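PGRP-Hd - Peptidoglycan recognition protein homologue (Alvinella pompejana, PDB 3EP1) probably recognises bacterial peptidoglycan in innate immunity, having a domain related to N-acetylmuramoyl-L-alanine amidases. Local coordinates at residues Q10-E15 with I62-Q67; F30-G35 with P155-Q160; Y80-D85 with H109-A114. One frame throughout, in Å; residues are numbered along the deposited sequence.

Contact 1: Q10-E15 with I62-Q67; sequences QWAAIE and IVKALQ
Trp11 and Val63 supply the apolar half of this contact between the N-terminal loop and helix 59-72. CG1 of Val63 is centred over the six-membered ring of the indole, 3.5 Å from its centroid and only 13° off the normal, a CH-pi contact; the two side chains cross at about a right angle. Ala13 CB rests nearer the rim of the opposite ring face, so the indole is held between a helix residue and a neighbour in its own loop. Farther round the ring, Trp11 CZ3 comes within 3.6 Å of Gln67 OE1, and Trp11 NE1 donates to the carbonyl of Glu92.

The polar half is built from side chains of the helix and the main chain of the loop. The primary amide of Gln67 grips Ile14 twice. Its OE1 receives Ile14 N at 3.2 Å in an almost straight bond, on an in-plane lone pair, while NE2 gives a more bent bond of 2.9 Å to Ile14 O. NE2 is also bonded to Asp77 OD1, and these partners together fix which way round the amide sits. An alanine in place of Gln67 would probably leave the N-H of Ile14 and Asp77 OD1 without this mate, take one donor from Ile14 O, and let the loop shift from the helix. The chain of Lys64 bends at chi2 (77°), which sets CD 3.5 Å from Ala12 O, and NZ at its end bonds that oxygen; the modelled 2.5 Å is very short and doubtful.

Arg8 and Trp11 match the Arg-x-x-Trp pattern common near the start of PGRP domains, and the arrangement is consistent with that N-terminal segment packing against the first long helix of the fold.

Contact 2: F30-G35 with P155-Q160; sequences FLWQTG and PAMSGQ
Met157 covers one face of the Trp32 indole. Its methyl CE sits over the five-membered ring, 3.8 Å from the centroid and offset toward the rim, where it comes within 3.5 Å of Trp32 NE1. The thioether sulfur lies obliquely to the six-membered ring, SD being 4.8 Å from that centroid, which makes this a Met-aromatic contact as well as a CH-pi one. Met157 CG continues the cover past Trp32 CZ2 and CH2. The bend of the methionine at chi3 (57°) turns CE back toward the strand, where it also approaches Leu31 O at 3.3 Å. The Phe30 ring meets the same methyl obliquely.

The third flat group, the amide of Gln33, lies against the peptide joining Ser158 to Gly159. Its NE2 and Gly159 N are 3.2 Å apart, but both are donors and do not bond; OE1 is taken by the backbone N of Phe119, which orients the amide. A CB on Gly159 would crowd Gln33 OE1 and, at this positive phi, the carbonyl O of Ser158 as well.

Between the backbones there is one hydrogen bond, from Gln33 N to Met157 O, 2.9 Å long with an angle of 164° at the hydrogen. Trp32 CA also brings its C-H to Met157 O, 3.3 Å away. Ser158 packs its CB against Leu31 O, while its OG is bonded to Thr153.

The short helix 155-158 thus packs against the C-terminal end of strand 26-33 just after strand 149-152 has run beside it. In amidase PGRPs the corresponding strand and turn probably carry the His-His-Thr and Cys-Pro-Gly sequences of the zinc site; here these read Trp-Gln-Thr and Met-Ser-Gly, and the Trp32-Met157 pair occupies what is probably the equivalent of that site.

Contact 3: Y80-D85 with H109-A114; sequences YNFLID and HSIGVA
Tyr80 lays its ring over the methyl of Ala114, whose CB is centred 3.4 Å from the ring centroid, a CH-pi contact close to the normal. Gly112 C stands at the edge of this ring, and Tyr80 CB packs against Gly112 O. The tyrosine precedes the regular strand, yet already packs on strand 110-115.

At Asn81 the chain takes helical backbone angles, and the N-H groups of Asn81 and Phe82 converge on a single acceptor. Asn81 N gives a bond of 2.8 Å to Gly112 O; Phe82 N makes a weak bond of 3.3 Å to Gly112 O as well. The Asn81 side chain crosses that of Ile111 at about a right angle.

From Phe82 the pairing is regular and parallel, Phe82 with Val113 and Leu83 with Ala114. Ala114 N donates to Phe82 O at 3.0 Å, while the Val113 CA-H points at the same oxygen. The Phe82 ring presents its edge to Ile111, CD1 lying 4.2 Å from CG2. Leu83, on the sheet face of Ala114, brings CG to 4.0 Å from that methyl, so Ala114 CB is touched by both Tyr80 and Leu83. Ile84 N continues the ladder with a bond of 3.0 Å to Ala114 O, and the backbone of Ile84 is bonded further on to Ile116. Ile84 CD1, anti to CA (chi2 177°), lies 3.8 Å from Val113 CG1.

The two strands lie at the heart of the mixed sheet, with strand 90-92 running antiparallel beside 82-84 and strand 26-33 parallel beside 110-115. Helix 126-141 covers the face of Phe82 and Val113 through Leu135, and takes Ile84 against Leu128 and Ala131. Helix 59-72 packs on the face of Leu83 and Ala114.

Contacts 2 and 3 share the central sheet, their centres about 12 Å apart: Phe30 N lies 2.9 Å from Ile111 O, a probable hydrogen bond, and Trp32 CB packs 3.7 Å from Tyr80 CE2. Tyr80, probably the equivalent of the active-site tyrosine of amidase PGRPs, thus lies beside Trp32, and the two contacts probably border the region that faces peptidoglycan. Contact 1 stands farther out, its centre about 14 Å from that of contact 3 and about 21 Å from that of contact 2. Leu66 of its helix joins it to both, through CD1 at 3.6 Å from Leu83 CD2 and at 4.0 Å from Thr34 CG2.

Contact 1: Q10-E15 with I62-Q67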
loop_
_atom_site.group_PDB
_atom_site.type_symbol
_atom_site.label_atom_id
_atom_site.label_comp_id
_atom_site.label_asym_id
_atom_site.label_seq_id
_atom_site.Cartn_x
_atom_site.Cartn_y
_atom_site.Cartn_z
ATOM N N GLN A 10 9.756 12.266 -10.714
ATOM C CA GLN A 10 10.610 11.306 -11.411
ATOM C C GLN A 10 10.325 11.349 -12.908
ATOM O O GLN A 10 11.190 11.000 -13.709
ATOM C CB GLN A 10 10.419 9.886 -10.857
ATOM C CG GLN A 10 11.675 9.009 -10.931
ATOM C CD GLN A 10 11.769 7.998 -9.781
ATOM O OE1 GLN A 10 11.819 8.368 -8.605
ATOM N NE2 GLN A 10 11.800 6.716 -10.126
ATOM N N TRP A 11 9.121 11.763 -13.299
ATOM C CA TRP A 11 8.842 11.873 -14.727
ATOM C C TRP A 11 8.816 13.333 -15.177
ATOM O O TRP A 11 8.274 13.652 -16.228
ATOM C CB TRP A 11 7.543 11.150 -15.146
ATOM C CG TRP A 11 6.283 11.448 -14.380
ATOM C CD1 TRP A 11 5.843 10.824 -13.247
ATOM C CD2 TRP A 11 5.269 12.400 -14.729
ATOM N NE1 TRP A 11 4.616 11.318 -12.872
ATOM C CE2 TRP A 11 4.240 12.288 -13.762
ATOM C CE3 TRP A 11 5.129 13.334 -15.762
ATOM C CZ2 TRP A 11 3.084 13.078 -13.798
ATOM C CZ3 TRP A 11 3.980 14.123 -15.799
ATOM C CH2 TRP A 11 2.972 13.988 -14.823
ATOM N N ALA A 12 9.435 14.201 -14.374
ATOM C CA ALA A 12 9.531 15.644 -14.641
ATOM C C ALA A 12 8.192 16.352 -14.785
ATOM O O ALA A 12 8.008 17.161 -15.686
ATOM C CB ALA A 12 10.364 15.890 -15.886
ATOM N N ALA A 13 7.264 16.062 -13.884
ATOM C CA ALA A 13 5.946 16.672 -13.948
ATOM C C ALA A 13 5.968 18.159 -13.612
ATOM O O ALA A 13 6.745 18.602 -12.773
ATOM C CB ALA A 13 4.993 15.942 -13.000
ATOM N N ILE A 14 5.119 18.925 -14.292
ATOM C CA ILE A 14 4.990 20.351 -14.027
ATOM C C ILE A 14 3.885 20.445 -12.968
ATOM O O ILE A 14 2.941 19.662 -12.991
ATOM C CB ILE A 14 4.560 21.119 -15.296
ATOM C CG1 ILE A 14 5.675 21.064 -16.341
ATOM C CG2 ILE A 14 4.224 22.563 -14.949
ATOM C CD1 ILE A 14 5.309 21.719 -17.649
ATOM N N GLU A 15 3.998 21.385 -12.036
ATOM C CA GLU A 15 2.990 21.513 -10.995
ATOM C C GLU A 15 1.595 21.716 -11.580
ATOM O O GLU A 15 1.431 22.237 -12.679
ATOM C CB GLU A 15 3.330 22.666 -10.048
ATOM C CG GLU A 15 3.261 24.031 -10.689
ATOM C CD GLU A 15 3.522 25.152 -9.704
ATOM O OE1 GLU A 15 3.445 26.321 -10.121
ATOM O OE2 GLU A 15 3.811 24.868 -8.521
ATOM N N ILE A 62 6.248 9.141 -21.936
ATOM C CA ILE A 62 4.863 9.134 -22.392
ATOM C C ILE A 62 3.967 9.805 -21.365
ATOM O O ILE A 62 3.053 10.546 -21.723
ATOM C CB ILE A 62 4.330 7.702 -22.638
ATOM C CG1 ILE A 62 5.011 7.089 -23.861
ATOM C CG2 ILE A 62 2.823 7.751 -22.866
ATOM C CD1 ILE A 62 4.608 5.655 -24.140
ATOM N N VAL A 63 4.231 9.541 -20.091
ATOM C CA VAL A 63 3.440 10.131 -19.025
ATOM C C VAL A 63 3.564 11.648 -19.119
ATOM O O VAL A 63 2.579 12.374 -19.014
ATOM C CB VAL A 63 3.910 9.639 -17.636
ATOM C CG1 VAL A 63 3.132 10.332 -16.550
ATOM C CG2 VAL A 63 3.709 8.137 -17.522
ATOM N N LYS A 64 4.784 12.125 -19.330
ATOM C CA LYS A 64 5.014 13.562 -19.459
ATOM C C LYS A 64 4.214 14.092 -20.648
ATOM O O LYS A 64 3.563 15.127 -20.562
ATOM C CB LYS A 64 6.497 13.829 -19.679
ATOM C CG LYS A 64 6.844 15.268 -20.016
ATOM C CD LYS A 64 6.814 16.175 -18.810
ATOM C CE LYS A 64 7.621 17.440 -19.101
ATOM N NZ LYS A 64 7.777 18.308 -17.919
ATOM N N ALA A 65 4.274 13.369 -21.759
ATOM C CA ALA A 65 3.556 13.746 -22.971
ATOM C C ALA A 65 2.053 13.845 -22.729
ATOM O O ALA A 65 1.381 14.704 -23.288
ATOM C CB ALA A 65 3.829 12.728 -24.076
ATOM N N LEU A 66 1.523 12.945 -21.909
ATOM C CA LEU A 66 0.100 12.953 -21.617
ATOM C C LEU A 66 -0.232 14.212 -20.844
ATOM O O LEU A 66 -1.207 14.900 -21.146
ATOM C CB LEU A 66 -0.292 11.711 -20.805
ATOM C CG LEU A 66 -0.339 10.385 -21.576
ATOM C CD1 LEU A 66 -0.429 9.208 -20.601
ATOM C CD2 LEU A 66 -1.531 10.399 -22.521
ATOM N N GLN A 67 0.585 14.526 -19.844
ATOM C CA GLN A 67 0.327 15.721 -19.065
ATOM C C GLN A 67 0.237 16.907 -20.017
ATOM O O GLN A 67 -0.744 17.639 -20.004
ATOM C CB GLN A 67 1.430 15.966 -18.031
ATOM C CG GLN A 67 1.152 17.177 -17.159
ATOM C CD GLN A 67 2.275 17.505 -16.213
ATOM O OE1 GLN A 67 3.432 17.594 -16.616
ATOM N NE2 GLN A 67 1.941 17.702 -14.944
#

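Contact 2: F30-G35 with P155-Q160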
loop_
_atom_site.group_PDB
_atom_site.type_symbol
_atom_site.label_atom_id
_atom_site.label_comp_id
_atom_site.label_asym_id
_atom_site.label_seq_id
_atom_site.Cartn_x
_atom_site.Cartn_y
_atom_site.Cartn_z
ATOM N N PHE A 30 -12.020 4.048 -11.775
ATOM C CA PHE A 30 -12.355 4.060 -13.196
ATOM C C PHE A 30 -11.141 3.724 -14.044
ATOM O O PHE A 30 -10.118 4.398 -13.959
ATOM C CB PHE A 30 -12.916 5.428 -13.597
ATOM C CG PHE A 30 -14.271 5.710 -13.022
ATOM C CD1 PHE A 30 -15.369 4.928 -13.385
ATOM C CD2 PHE A 30 -14.449 6.724 -12.090
ATOM C CE1 PHE A 30 -16.622 5.151 -12.823
ATOM C CE2 PHE A 30 -15.703 6.957 -11.519
ATOM C CZ PHE A 30 -16.789 6.168 -11.887
ATOM N N LEU A 31 -11.267 2.683 -14.867
ATOM C CA LEU A 31 -10.177 2.237 -15.733
ATOM C C LEU A 31 -10.264 2.755 -17.162
ATOM O O LEU A 31 -11.275 2.571 -17.843
ATOM C CB LEU A 31 -10.113 0.706 -15.763
ATOM C CG LEU A 31 -9.243 -0.010 -14.723
ATOM C CD1 LEU A 31 -9.264 -1.504 -14.995
ATOM C CD2 LEU A 31 -7.810 0.495 -14.794
ATOM N N TRP A 32 -9.194 3.402 -17.607
ATOM C CA TRP A 32 -9.114 3.951 -18.958
ATOM C C TRP A 32 -7.808 3.532 -19.589
ATOM O O TRP A 32 -6.784 3.512 -18.924
ATOM C CB TRP A 32 -9.139 5.476 -18.941
ATOM C CG TRP A 32 -10.425 6.070 -18.541
ATOM C CD1 TRP A 32 -10.899 6.234 -17.274
ATOM C CD2 TRP A 32 -11.414 6.616 -19.419
ATOM N NE1 TRP A 32 -12.122 6.856 -17.306
ATOM C CE2 TRP A 32 -12.464 7.101 -18.610
ATOM C CE3 TRP A 32 -11.512 6.744 -20.814
ATOM C CZ2 TRP A 32 -13.604 7.709 -19.147
ATOM C CZ3 TRP A 32 -12.643 7.350 -21.348
ATOM C CH2 TRP A 32 -13.675 7.826 -20.513
ATOM N N GLN A 33 -7.843 3.211 -20.874
ATOM C CA GLN A 33 -6.639 2.819 -21.588
ATOM C C GLN A 33 -6.156 4.056 -22.341
ATOM O O GLN A 33 -6.979 4.855 -22.798
ATOM C CB GLN A 33 -6.956 1.716 -22.593
ATOM C CG GLN A 33 -7.604 2.224 -23.869
ATOM C CD GLN A 33 -7.965 1.116 -24.832
ATOM O OE1 GLN A 33 -7.148 0.252 -25.137
ATOM N NE2 GLN A 33 -9.196 1.142 -25.325
ATOM N N THR A 34 -4.841 4.227 -22.468
ATOM C CA THR A 34 -4.331 5.380 -23.201
ATOM C C THR A 34 -4.542 5.174 -24.703
ATOM O O THR A 34 -4.461 6.115 -25.495
ATOM C CB THR A 34 -2.847 5.659 -22.875
ATOM O OG1 THR A 34 -2.045 4.509 -23.161
ATOM C CG2 THR A 34 -2.709 6.024 -21.406
ATOM N N GLY A 35 -4.824 3.936 -25.089
ATOM C CA GLY A 35 -5.116 3.647 -26.480
ATOM C C GLY A 35 -4.026 3.099 -27.373
ATOM O O GLY A 35 -2.835 3.159 -27.053
ATOM N N PRO A 155 -15.816 -1.433 -22.607
ATOM C CA PRO A 155 -14.865 -1.662 -23.699
ATOM C C PRO A 155 -14.360 -0.371 -24.332
ATOM O O PRO A 155 -13.230 -0.309 -24.818
ATOM C CB PRO A 155 -15.660 -2.528 -24.681
ATOM C CG PRO A 155 -17.083 -2.142 -24.404
ATOM C CD PRO A 155 -17.112 -2.068 -22.897
ATOM N N ALA A 156 -15.197 0.661 -24.309
ATOM C CA ALA A 156 -14.842 1.953 -24.884
ATOM C C ALA A 156 -13.791 2.673 -24.050
ATOM O O ALA A 156 -12.931 3.370 -24.582
ATOM C CB ALA A 156 -16.082 2.823 -25.006
ATOM N N MET A 157 -13.865 2.489 -22.739
ATOM C CA MET A 157 -12.944 3.130 -21.812
ATOM C C MET A 157 -11.568 2.501 -21.732
ATOM O O MET A 157 -10.557 3.205 -21.791
ATOM C CB MET A 157 -13.539 3.134 -20.410
ATOM C CG MET A 157 -14.741 4.020 -20.240
ATOM S SD MET A 157 -15.515 3.723 -18.643
ATOM C CE MET A 157 -14.197 4.034 -17.535
ATOM N N SER A 158 -11.532 1.178 -21.593
ATOM C CA SER A 158 -10.275 0.455 -21.442
ATOM C C SER A 158 -9.982 -0.643 -22.464
ATOM O O SER A 158 -8.981 -1.349 -22.352
ATOM C CB SER A 158 -10.221 -0.152 -20.045
ATOM O OG SER A 158 -11.280 -1.068 -19.864
ATOM N N GLY A 159 -10.852 -0.802 -23.448
ATOM C CA GLY A 159 -10.626 -1.828 -24.447
ATOM C C GLY A 159 -11.417 -3.091 -24.174
ATOM O O GLY A 159 -11.575 -3.514 -23.029
ATOM N N GLN A 160 -11.913 -3.688 -25.251
ATOM C CA GLN A 160 -12.700 -4.913 -25.198
ATOM C C GLN A 160 -12.002 -6.005 -24.412
ATOM O O GLN A 160 -12.583 -6.598 -23.506
ATOM C CB GLN A 160 -12.952 -5.416 -26.611
ATOM C CG GLN A 160 -14.376 -5.249 -27.101
ATOM C CD GLN A 160 -15.344 -6.086 -26.316
ATOM O OE1 GLN A 160 -15.012 -7.192 -25.890
ATOM N NE2 GLN A 160 -16.554 -5.575 -26.128
#

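Contact 3: Y80-D85 with H109-A114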
loop_
_atom_site.group_PDB
_atom_site.type_symbol
_atom_site.label_atom_id
_atom_site.label_comp_id
_atom_site.label_asym_id
_atom_site.label_seq_id
_atom_site.Cartn_x
_atom_site.Cartn_y
_atom_site.Cartn_z
ATOM N N TYR A 80 -5.396 11.585 -14.928
ATOM C CA TYR A 80 -5.510 10.494 -13.982
ATOM C C TYR A 80 -4.774 10.617 -12.657
ATOM O O TYR A 80 -3.817 11.375 -12.529
ATOM C CB TYR A 80 -5.099 9.210 -14.691
ATOM C CG TYR A 80 -5.711 9.084 -16.071
ATOM C CD1 TYR A 80 -5.019 9.516 -17.202
ATOM C CD2 TYR A 80 -6.988 8.552 -16.244
ATOM C CE1 TYR A 80 -5.583 9.415 -18.477
ATOM C CE2 TYR A 80 -7.562 8.452 -17.516
ATOM C CZ TYR A 80 -6.851 8.882 -18.626
ATOM O OH TYR A 80 -7.403 8.763 -19.882
ATOM N N ASN A 81 -5.249 9.859 -11.672
ATOM C CA ASN A 81 -4.658 9.823 -10.334
ATOM C C ASN A 81 -3.397 8.962 -10.353
ATOM O O ASN A 81 -2.460 9.207 -9.595
ATOM C CB ASN A 81 -5.650 9.224 -9.334
ATOM C CG ASN A 81 -6.823 10.132 -9.063
ATOM O OD1 ASN A 81 -6.730 11.053 -8.255
ATOM N ND2 ASN A 81 -7.932 9.888 -9.748
ATOM N N PHE A 82 -3.406 7.948 -11.216
ATOM C CA PHE A 82 -2.295 7.019 -11.381
ATOM C C PHE A 82 -2.306 6.427 -12.784
ATOM O O PHE A 82 -3.333 6.424 -13.457
ATOM C CB PHE A 82 -2.389 5.851 -10.392
ATOM C CG PHE A 82 -2.263 6.251 -8.952
ATOM C CD1 PHE A 82 -3.396 6.459 -8.174
ATOM C CD2 PHE A 82 -1.010 6.431 -8.377
ATOM C CE1 PHE A 82 -3.283 6.841 -6.848
ATOM C CE2 PHE A 82 -0.884 6.812 -7.055
ATOM C CZ PHE A 82 -2.027 7.020 -6.287
ATOM N N LEU A 83 -1.160 5.912 -13.213
ATOM C CA LEU A 83 -1.034 5.283 -14.520
ATOM C C LEU A 83 -0.147 4.055 -14.337
ATOM O O LEU A 83 0.766 4.065 -13.520
ATOM C CB LEU A 83 -0.415 6.245 -15.539
ATOM C CG LEU A 83 -1.088 7.601 -15.771
ATOM C CD1 LEU A 83 -0.609 8.594 -14.725
ATOM C CD2 LEU A 83 -0.748 8.114 -17.163
ATOM N N ILE A 84 -0.411 3.006 -15.107
ATOM C CA ILE A 84 0.332 1.753 -14.995
ATOM C C ILE A 84 0.777 1.247 -16.370
ATOM O O ILE A 84 -0.033 1.195 -17.292
ATOM C CB ILE A 84 -0.570 0.676 -14.325
ATOM C CG1 ILE A 84 -1.169 1.242 -13.028
ATOM C CG2 ILE A 84 0.217 -0.602 -14.079
ATOM C CD1 ILE A 84 -2.127 0.314 -12.303
ATOM N N ASP A 85 2.052 0.891 -16.522
ATOM C CA ASP A 85 2.522 0.383 -17.811
ATOM C C ASP A 85 2.503 -1.143 -17.844
ATOM O O ASP A 85 2.242 -1.791 -16.835
ATOM C CB ASP A 85 3.926 0.915 -18.171
ATOM C CG ASP A 85 5.016 0.439 -17.223
ATOM O OD1 ASP A 85 4.844 -0.607 -16.559
ATOM O OD2 ASP A 85 6.068 1.113 -17.165
ATOM N N HIS A 109 -15.612 11.481 -6.300
ATOM C CA HIS A 109 -15.347 10.477 -5.276
ATOM C C HIS A 109 -14.806 9.179 -5.853
ATOM O O HIS A 109 -15.263 8.099 -5.509
ATOM C CB HIS A 109 -16.621 10.212 -4.467
ATOM C CG HIS A 109 -17.230 11.450 -3.879
ATOM N ND1 HIS A 109 -16.649 12.145 -2.838
ATOM C CD2 HIS A 109 -18.337 12.151 -4.225
ATOM C CE1 HIS A 109 -17.370 13.220 -2.570
ATOM N NE2 HIS A 109 -18.399 13.249 -3.397
ATOM N N SER A 110 -13.816 9.287 -6.730
ATOM C CA SER A 110 -13.235 8.100 -7.337
ATOM C C SER A 110 -11.779 8.334 -7.688
ATOM O O SER A 110 -11.256 9.437 -7.548
ATOM C CB SER A 110 -13.979 7.748 -8.613
ATOM O OG SER A 110 -13.704 8.736 -9.590
ATOM N N ILE A 111 -11.145 7.270 -8.163
ATOM C CA ILE A 111 -9.755 7.298 -8.578
ATOM C C ILE A 111 -9.685 6.889 -10.051
ATOM O O ILE A 111 -10.240 5.869 -10.453
ATOM C CB ILE A 111 -8.917 6.329 -7.722
ATOM C CG1 ILE A 111 -8.745 6.908 -6.324
ATOM C CG2 ILE A 111 -7.567 6.084 -8.364
ATOM C CD1 ILE A 111 -7.933 8.176 -6.299
ATOM N N GLY A 112 -9.024 7.706 -10.854
ATOM C CA GLY A 112 -8.899 7.403 -12.262
ATOM C C GLY A 112 -7.543 6.789 -12.521
ATOM O O GLY A 112 -6.520 7.370 -12.179
ATOM N N VAL A 113 -7.538 5.603 -13.109
ATOM C CA VAL A 113 -6.299 4.916 -13.411
ATOM C C VAL A 113 -6.214 4.656 -14.907
ATOM O O VAL A 113 -7.104 4.054 -15.492
ATOM C CB VAL A 113 -6.201 3.560 -12.680
ATOM C CG1 VAL A 113 -4.878 2.894 -13.016
ATOM C CG2 VAL A 113 -6.323 3.747 -11.179
ATOM N N ALA A 114 -5.143 5.122 -15.526
ATOM C CA ALA A 114 -4.947 4.909 -16.952
ATOM C C ALA A 114 -3.987 3.747 -17.131
ATOM O O ALA A 114 -2.984 3.658 -16.420
ATOM C CB ALA A 114 -4.367 6.153 -17.600
#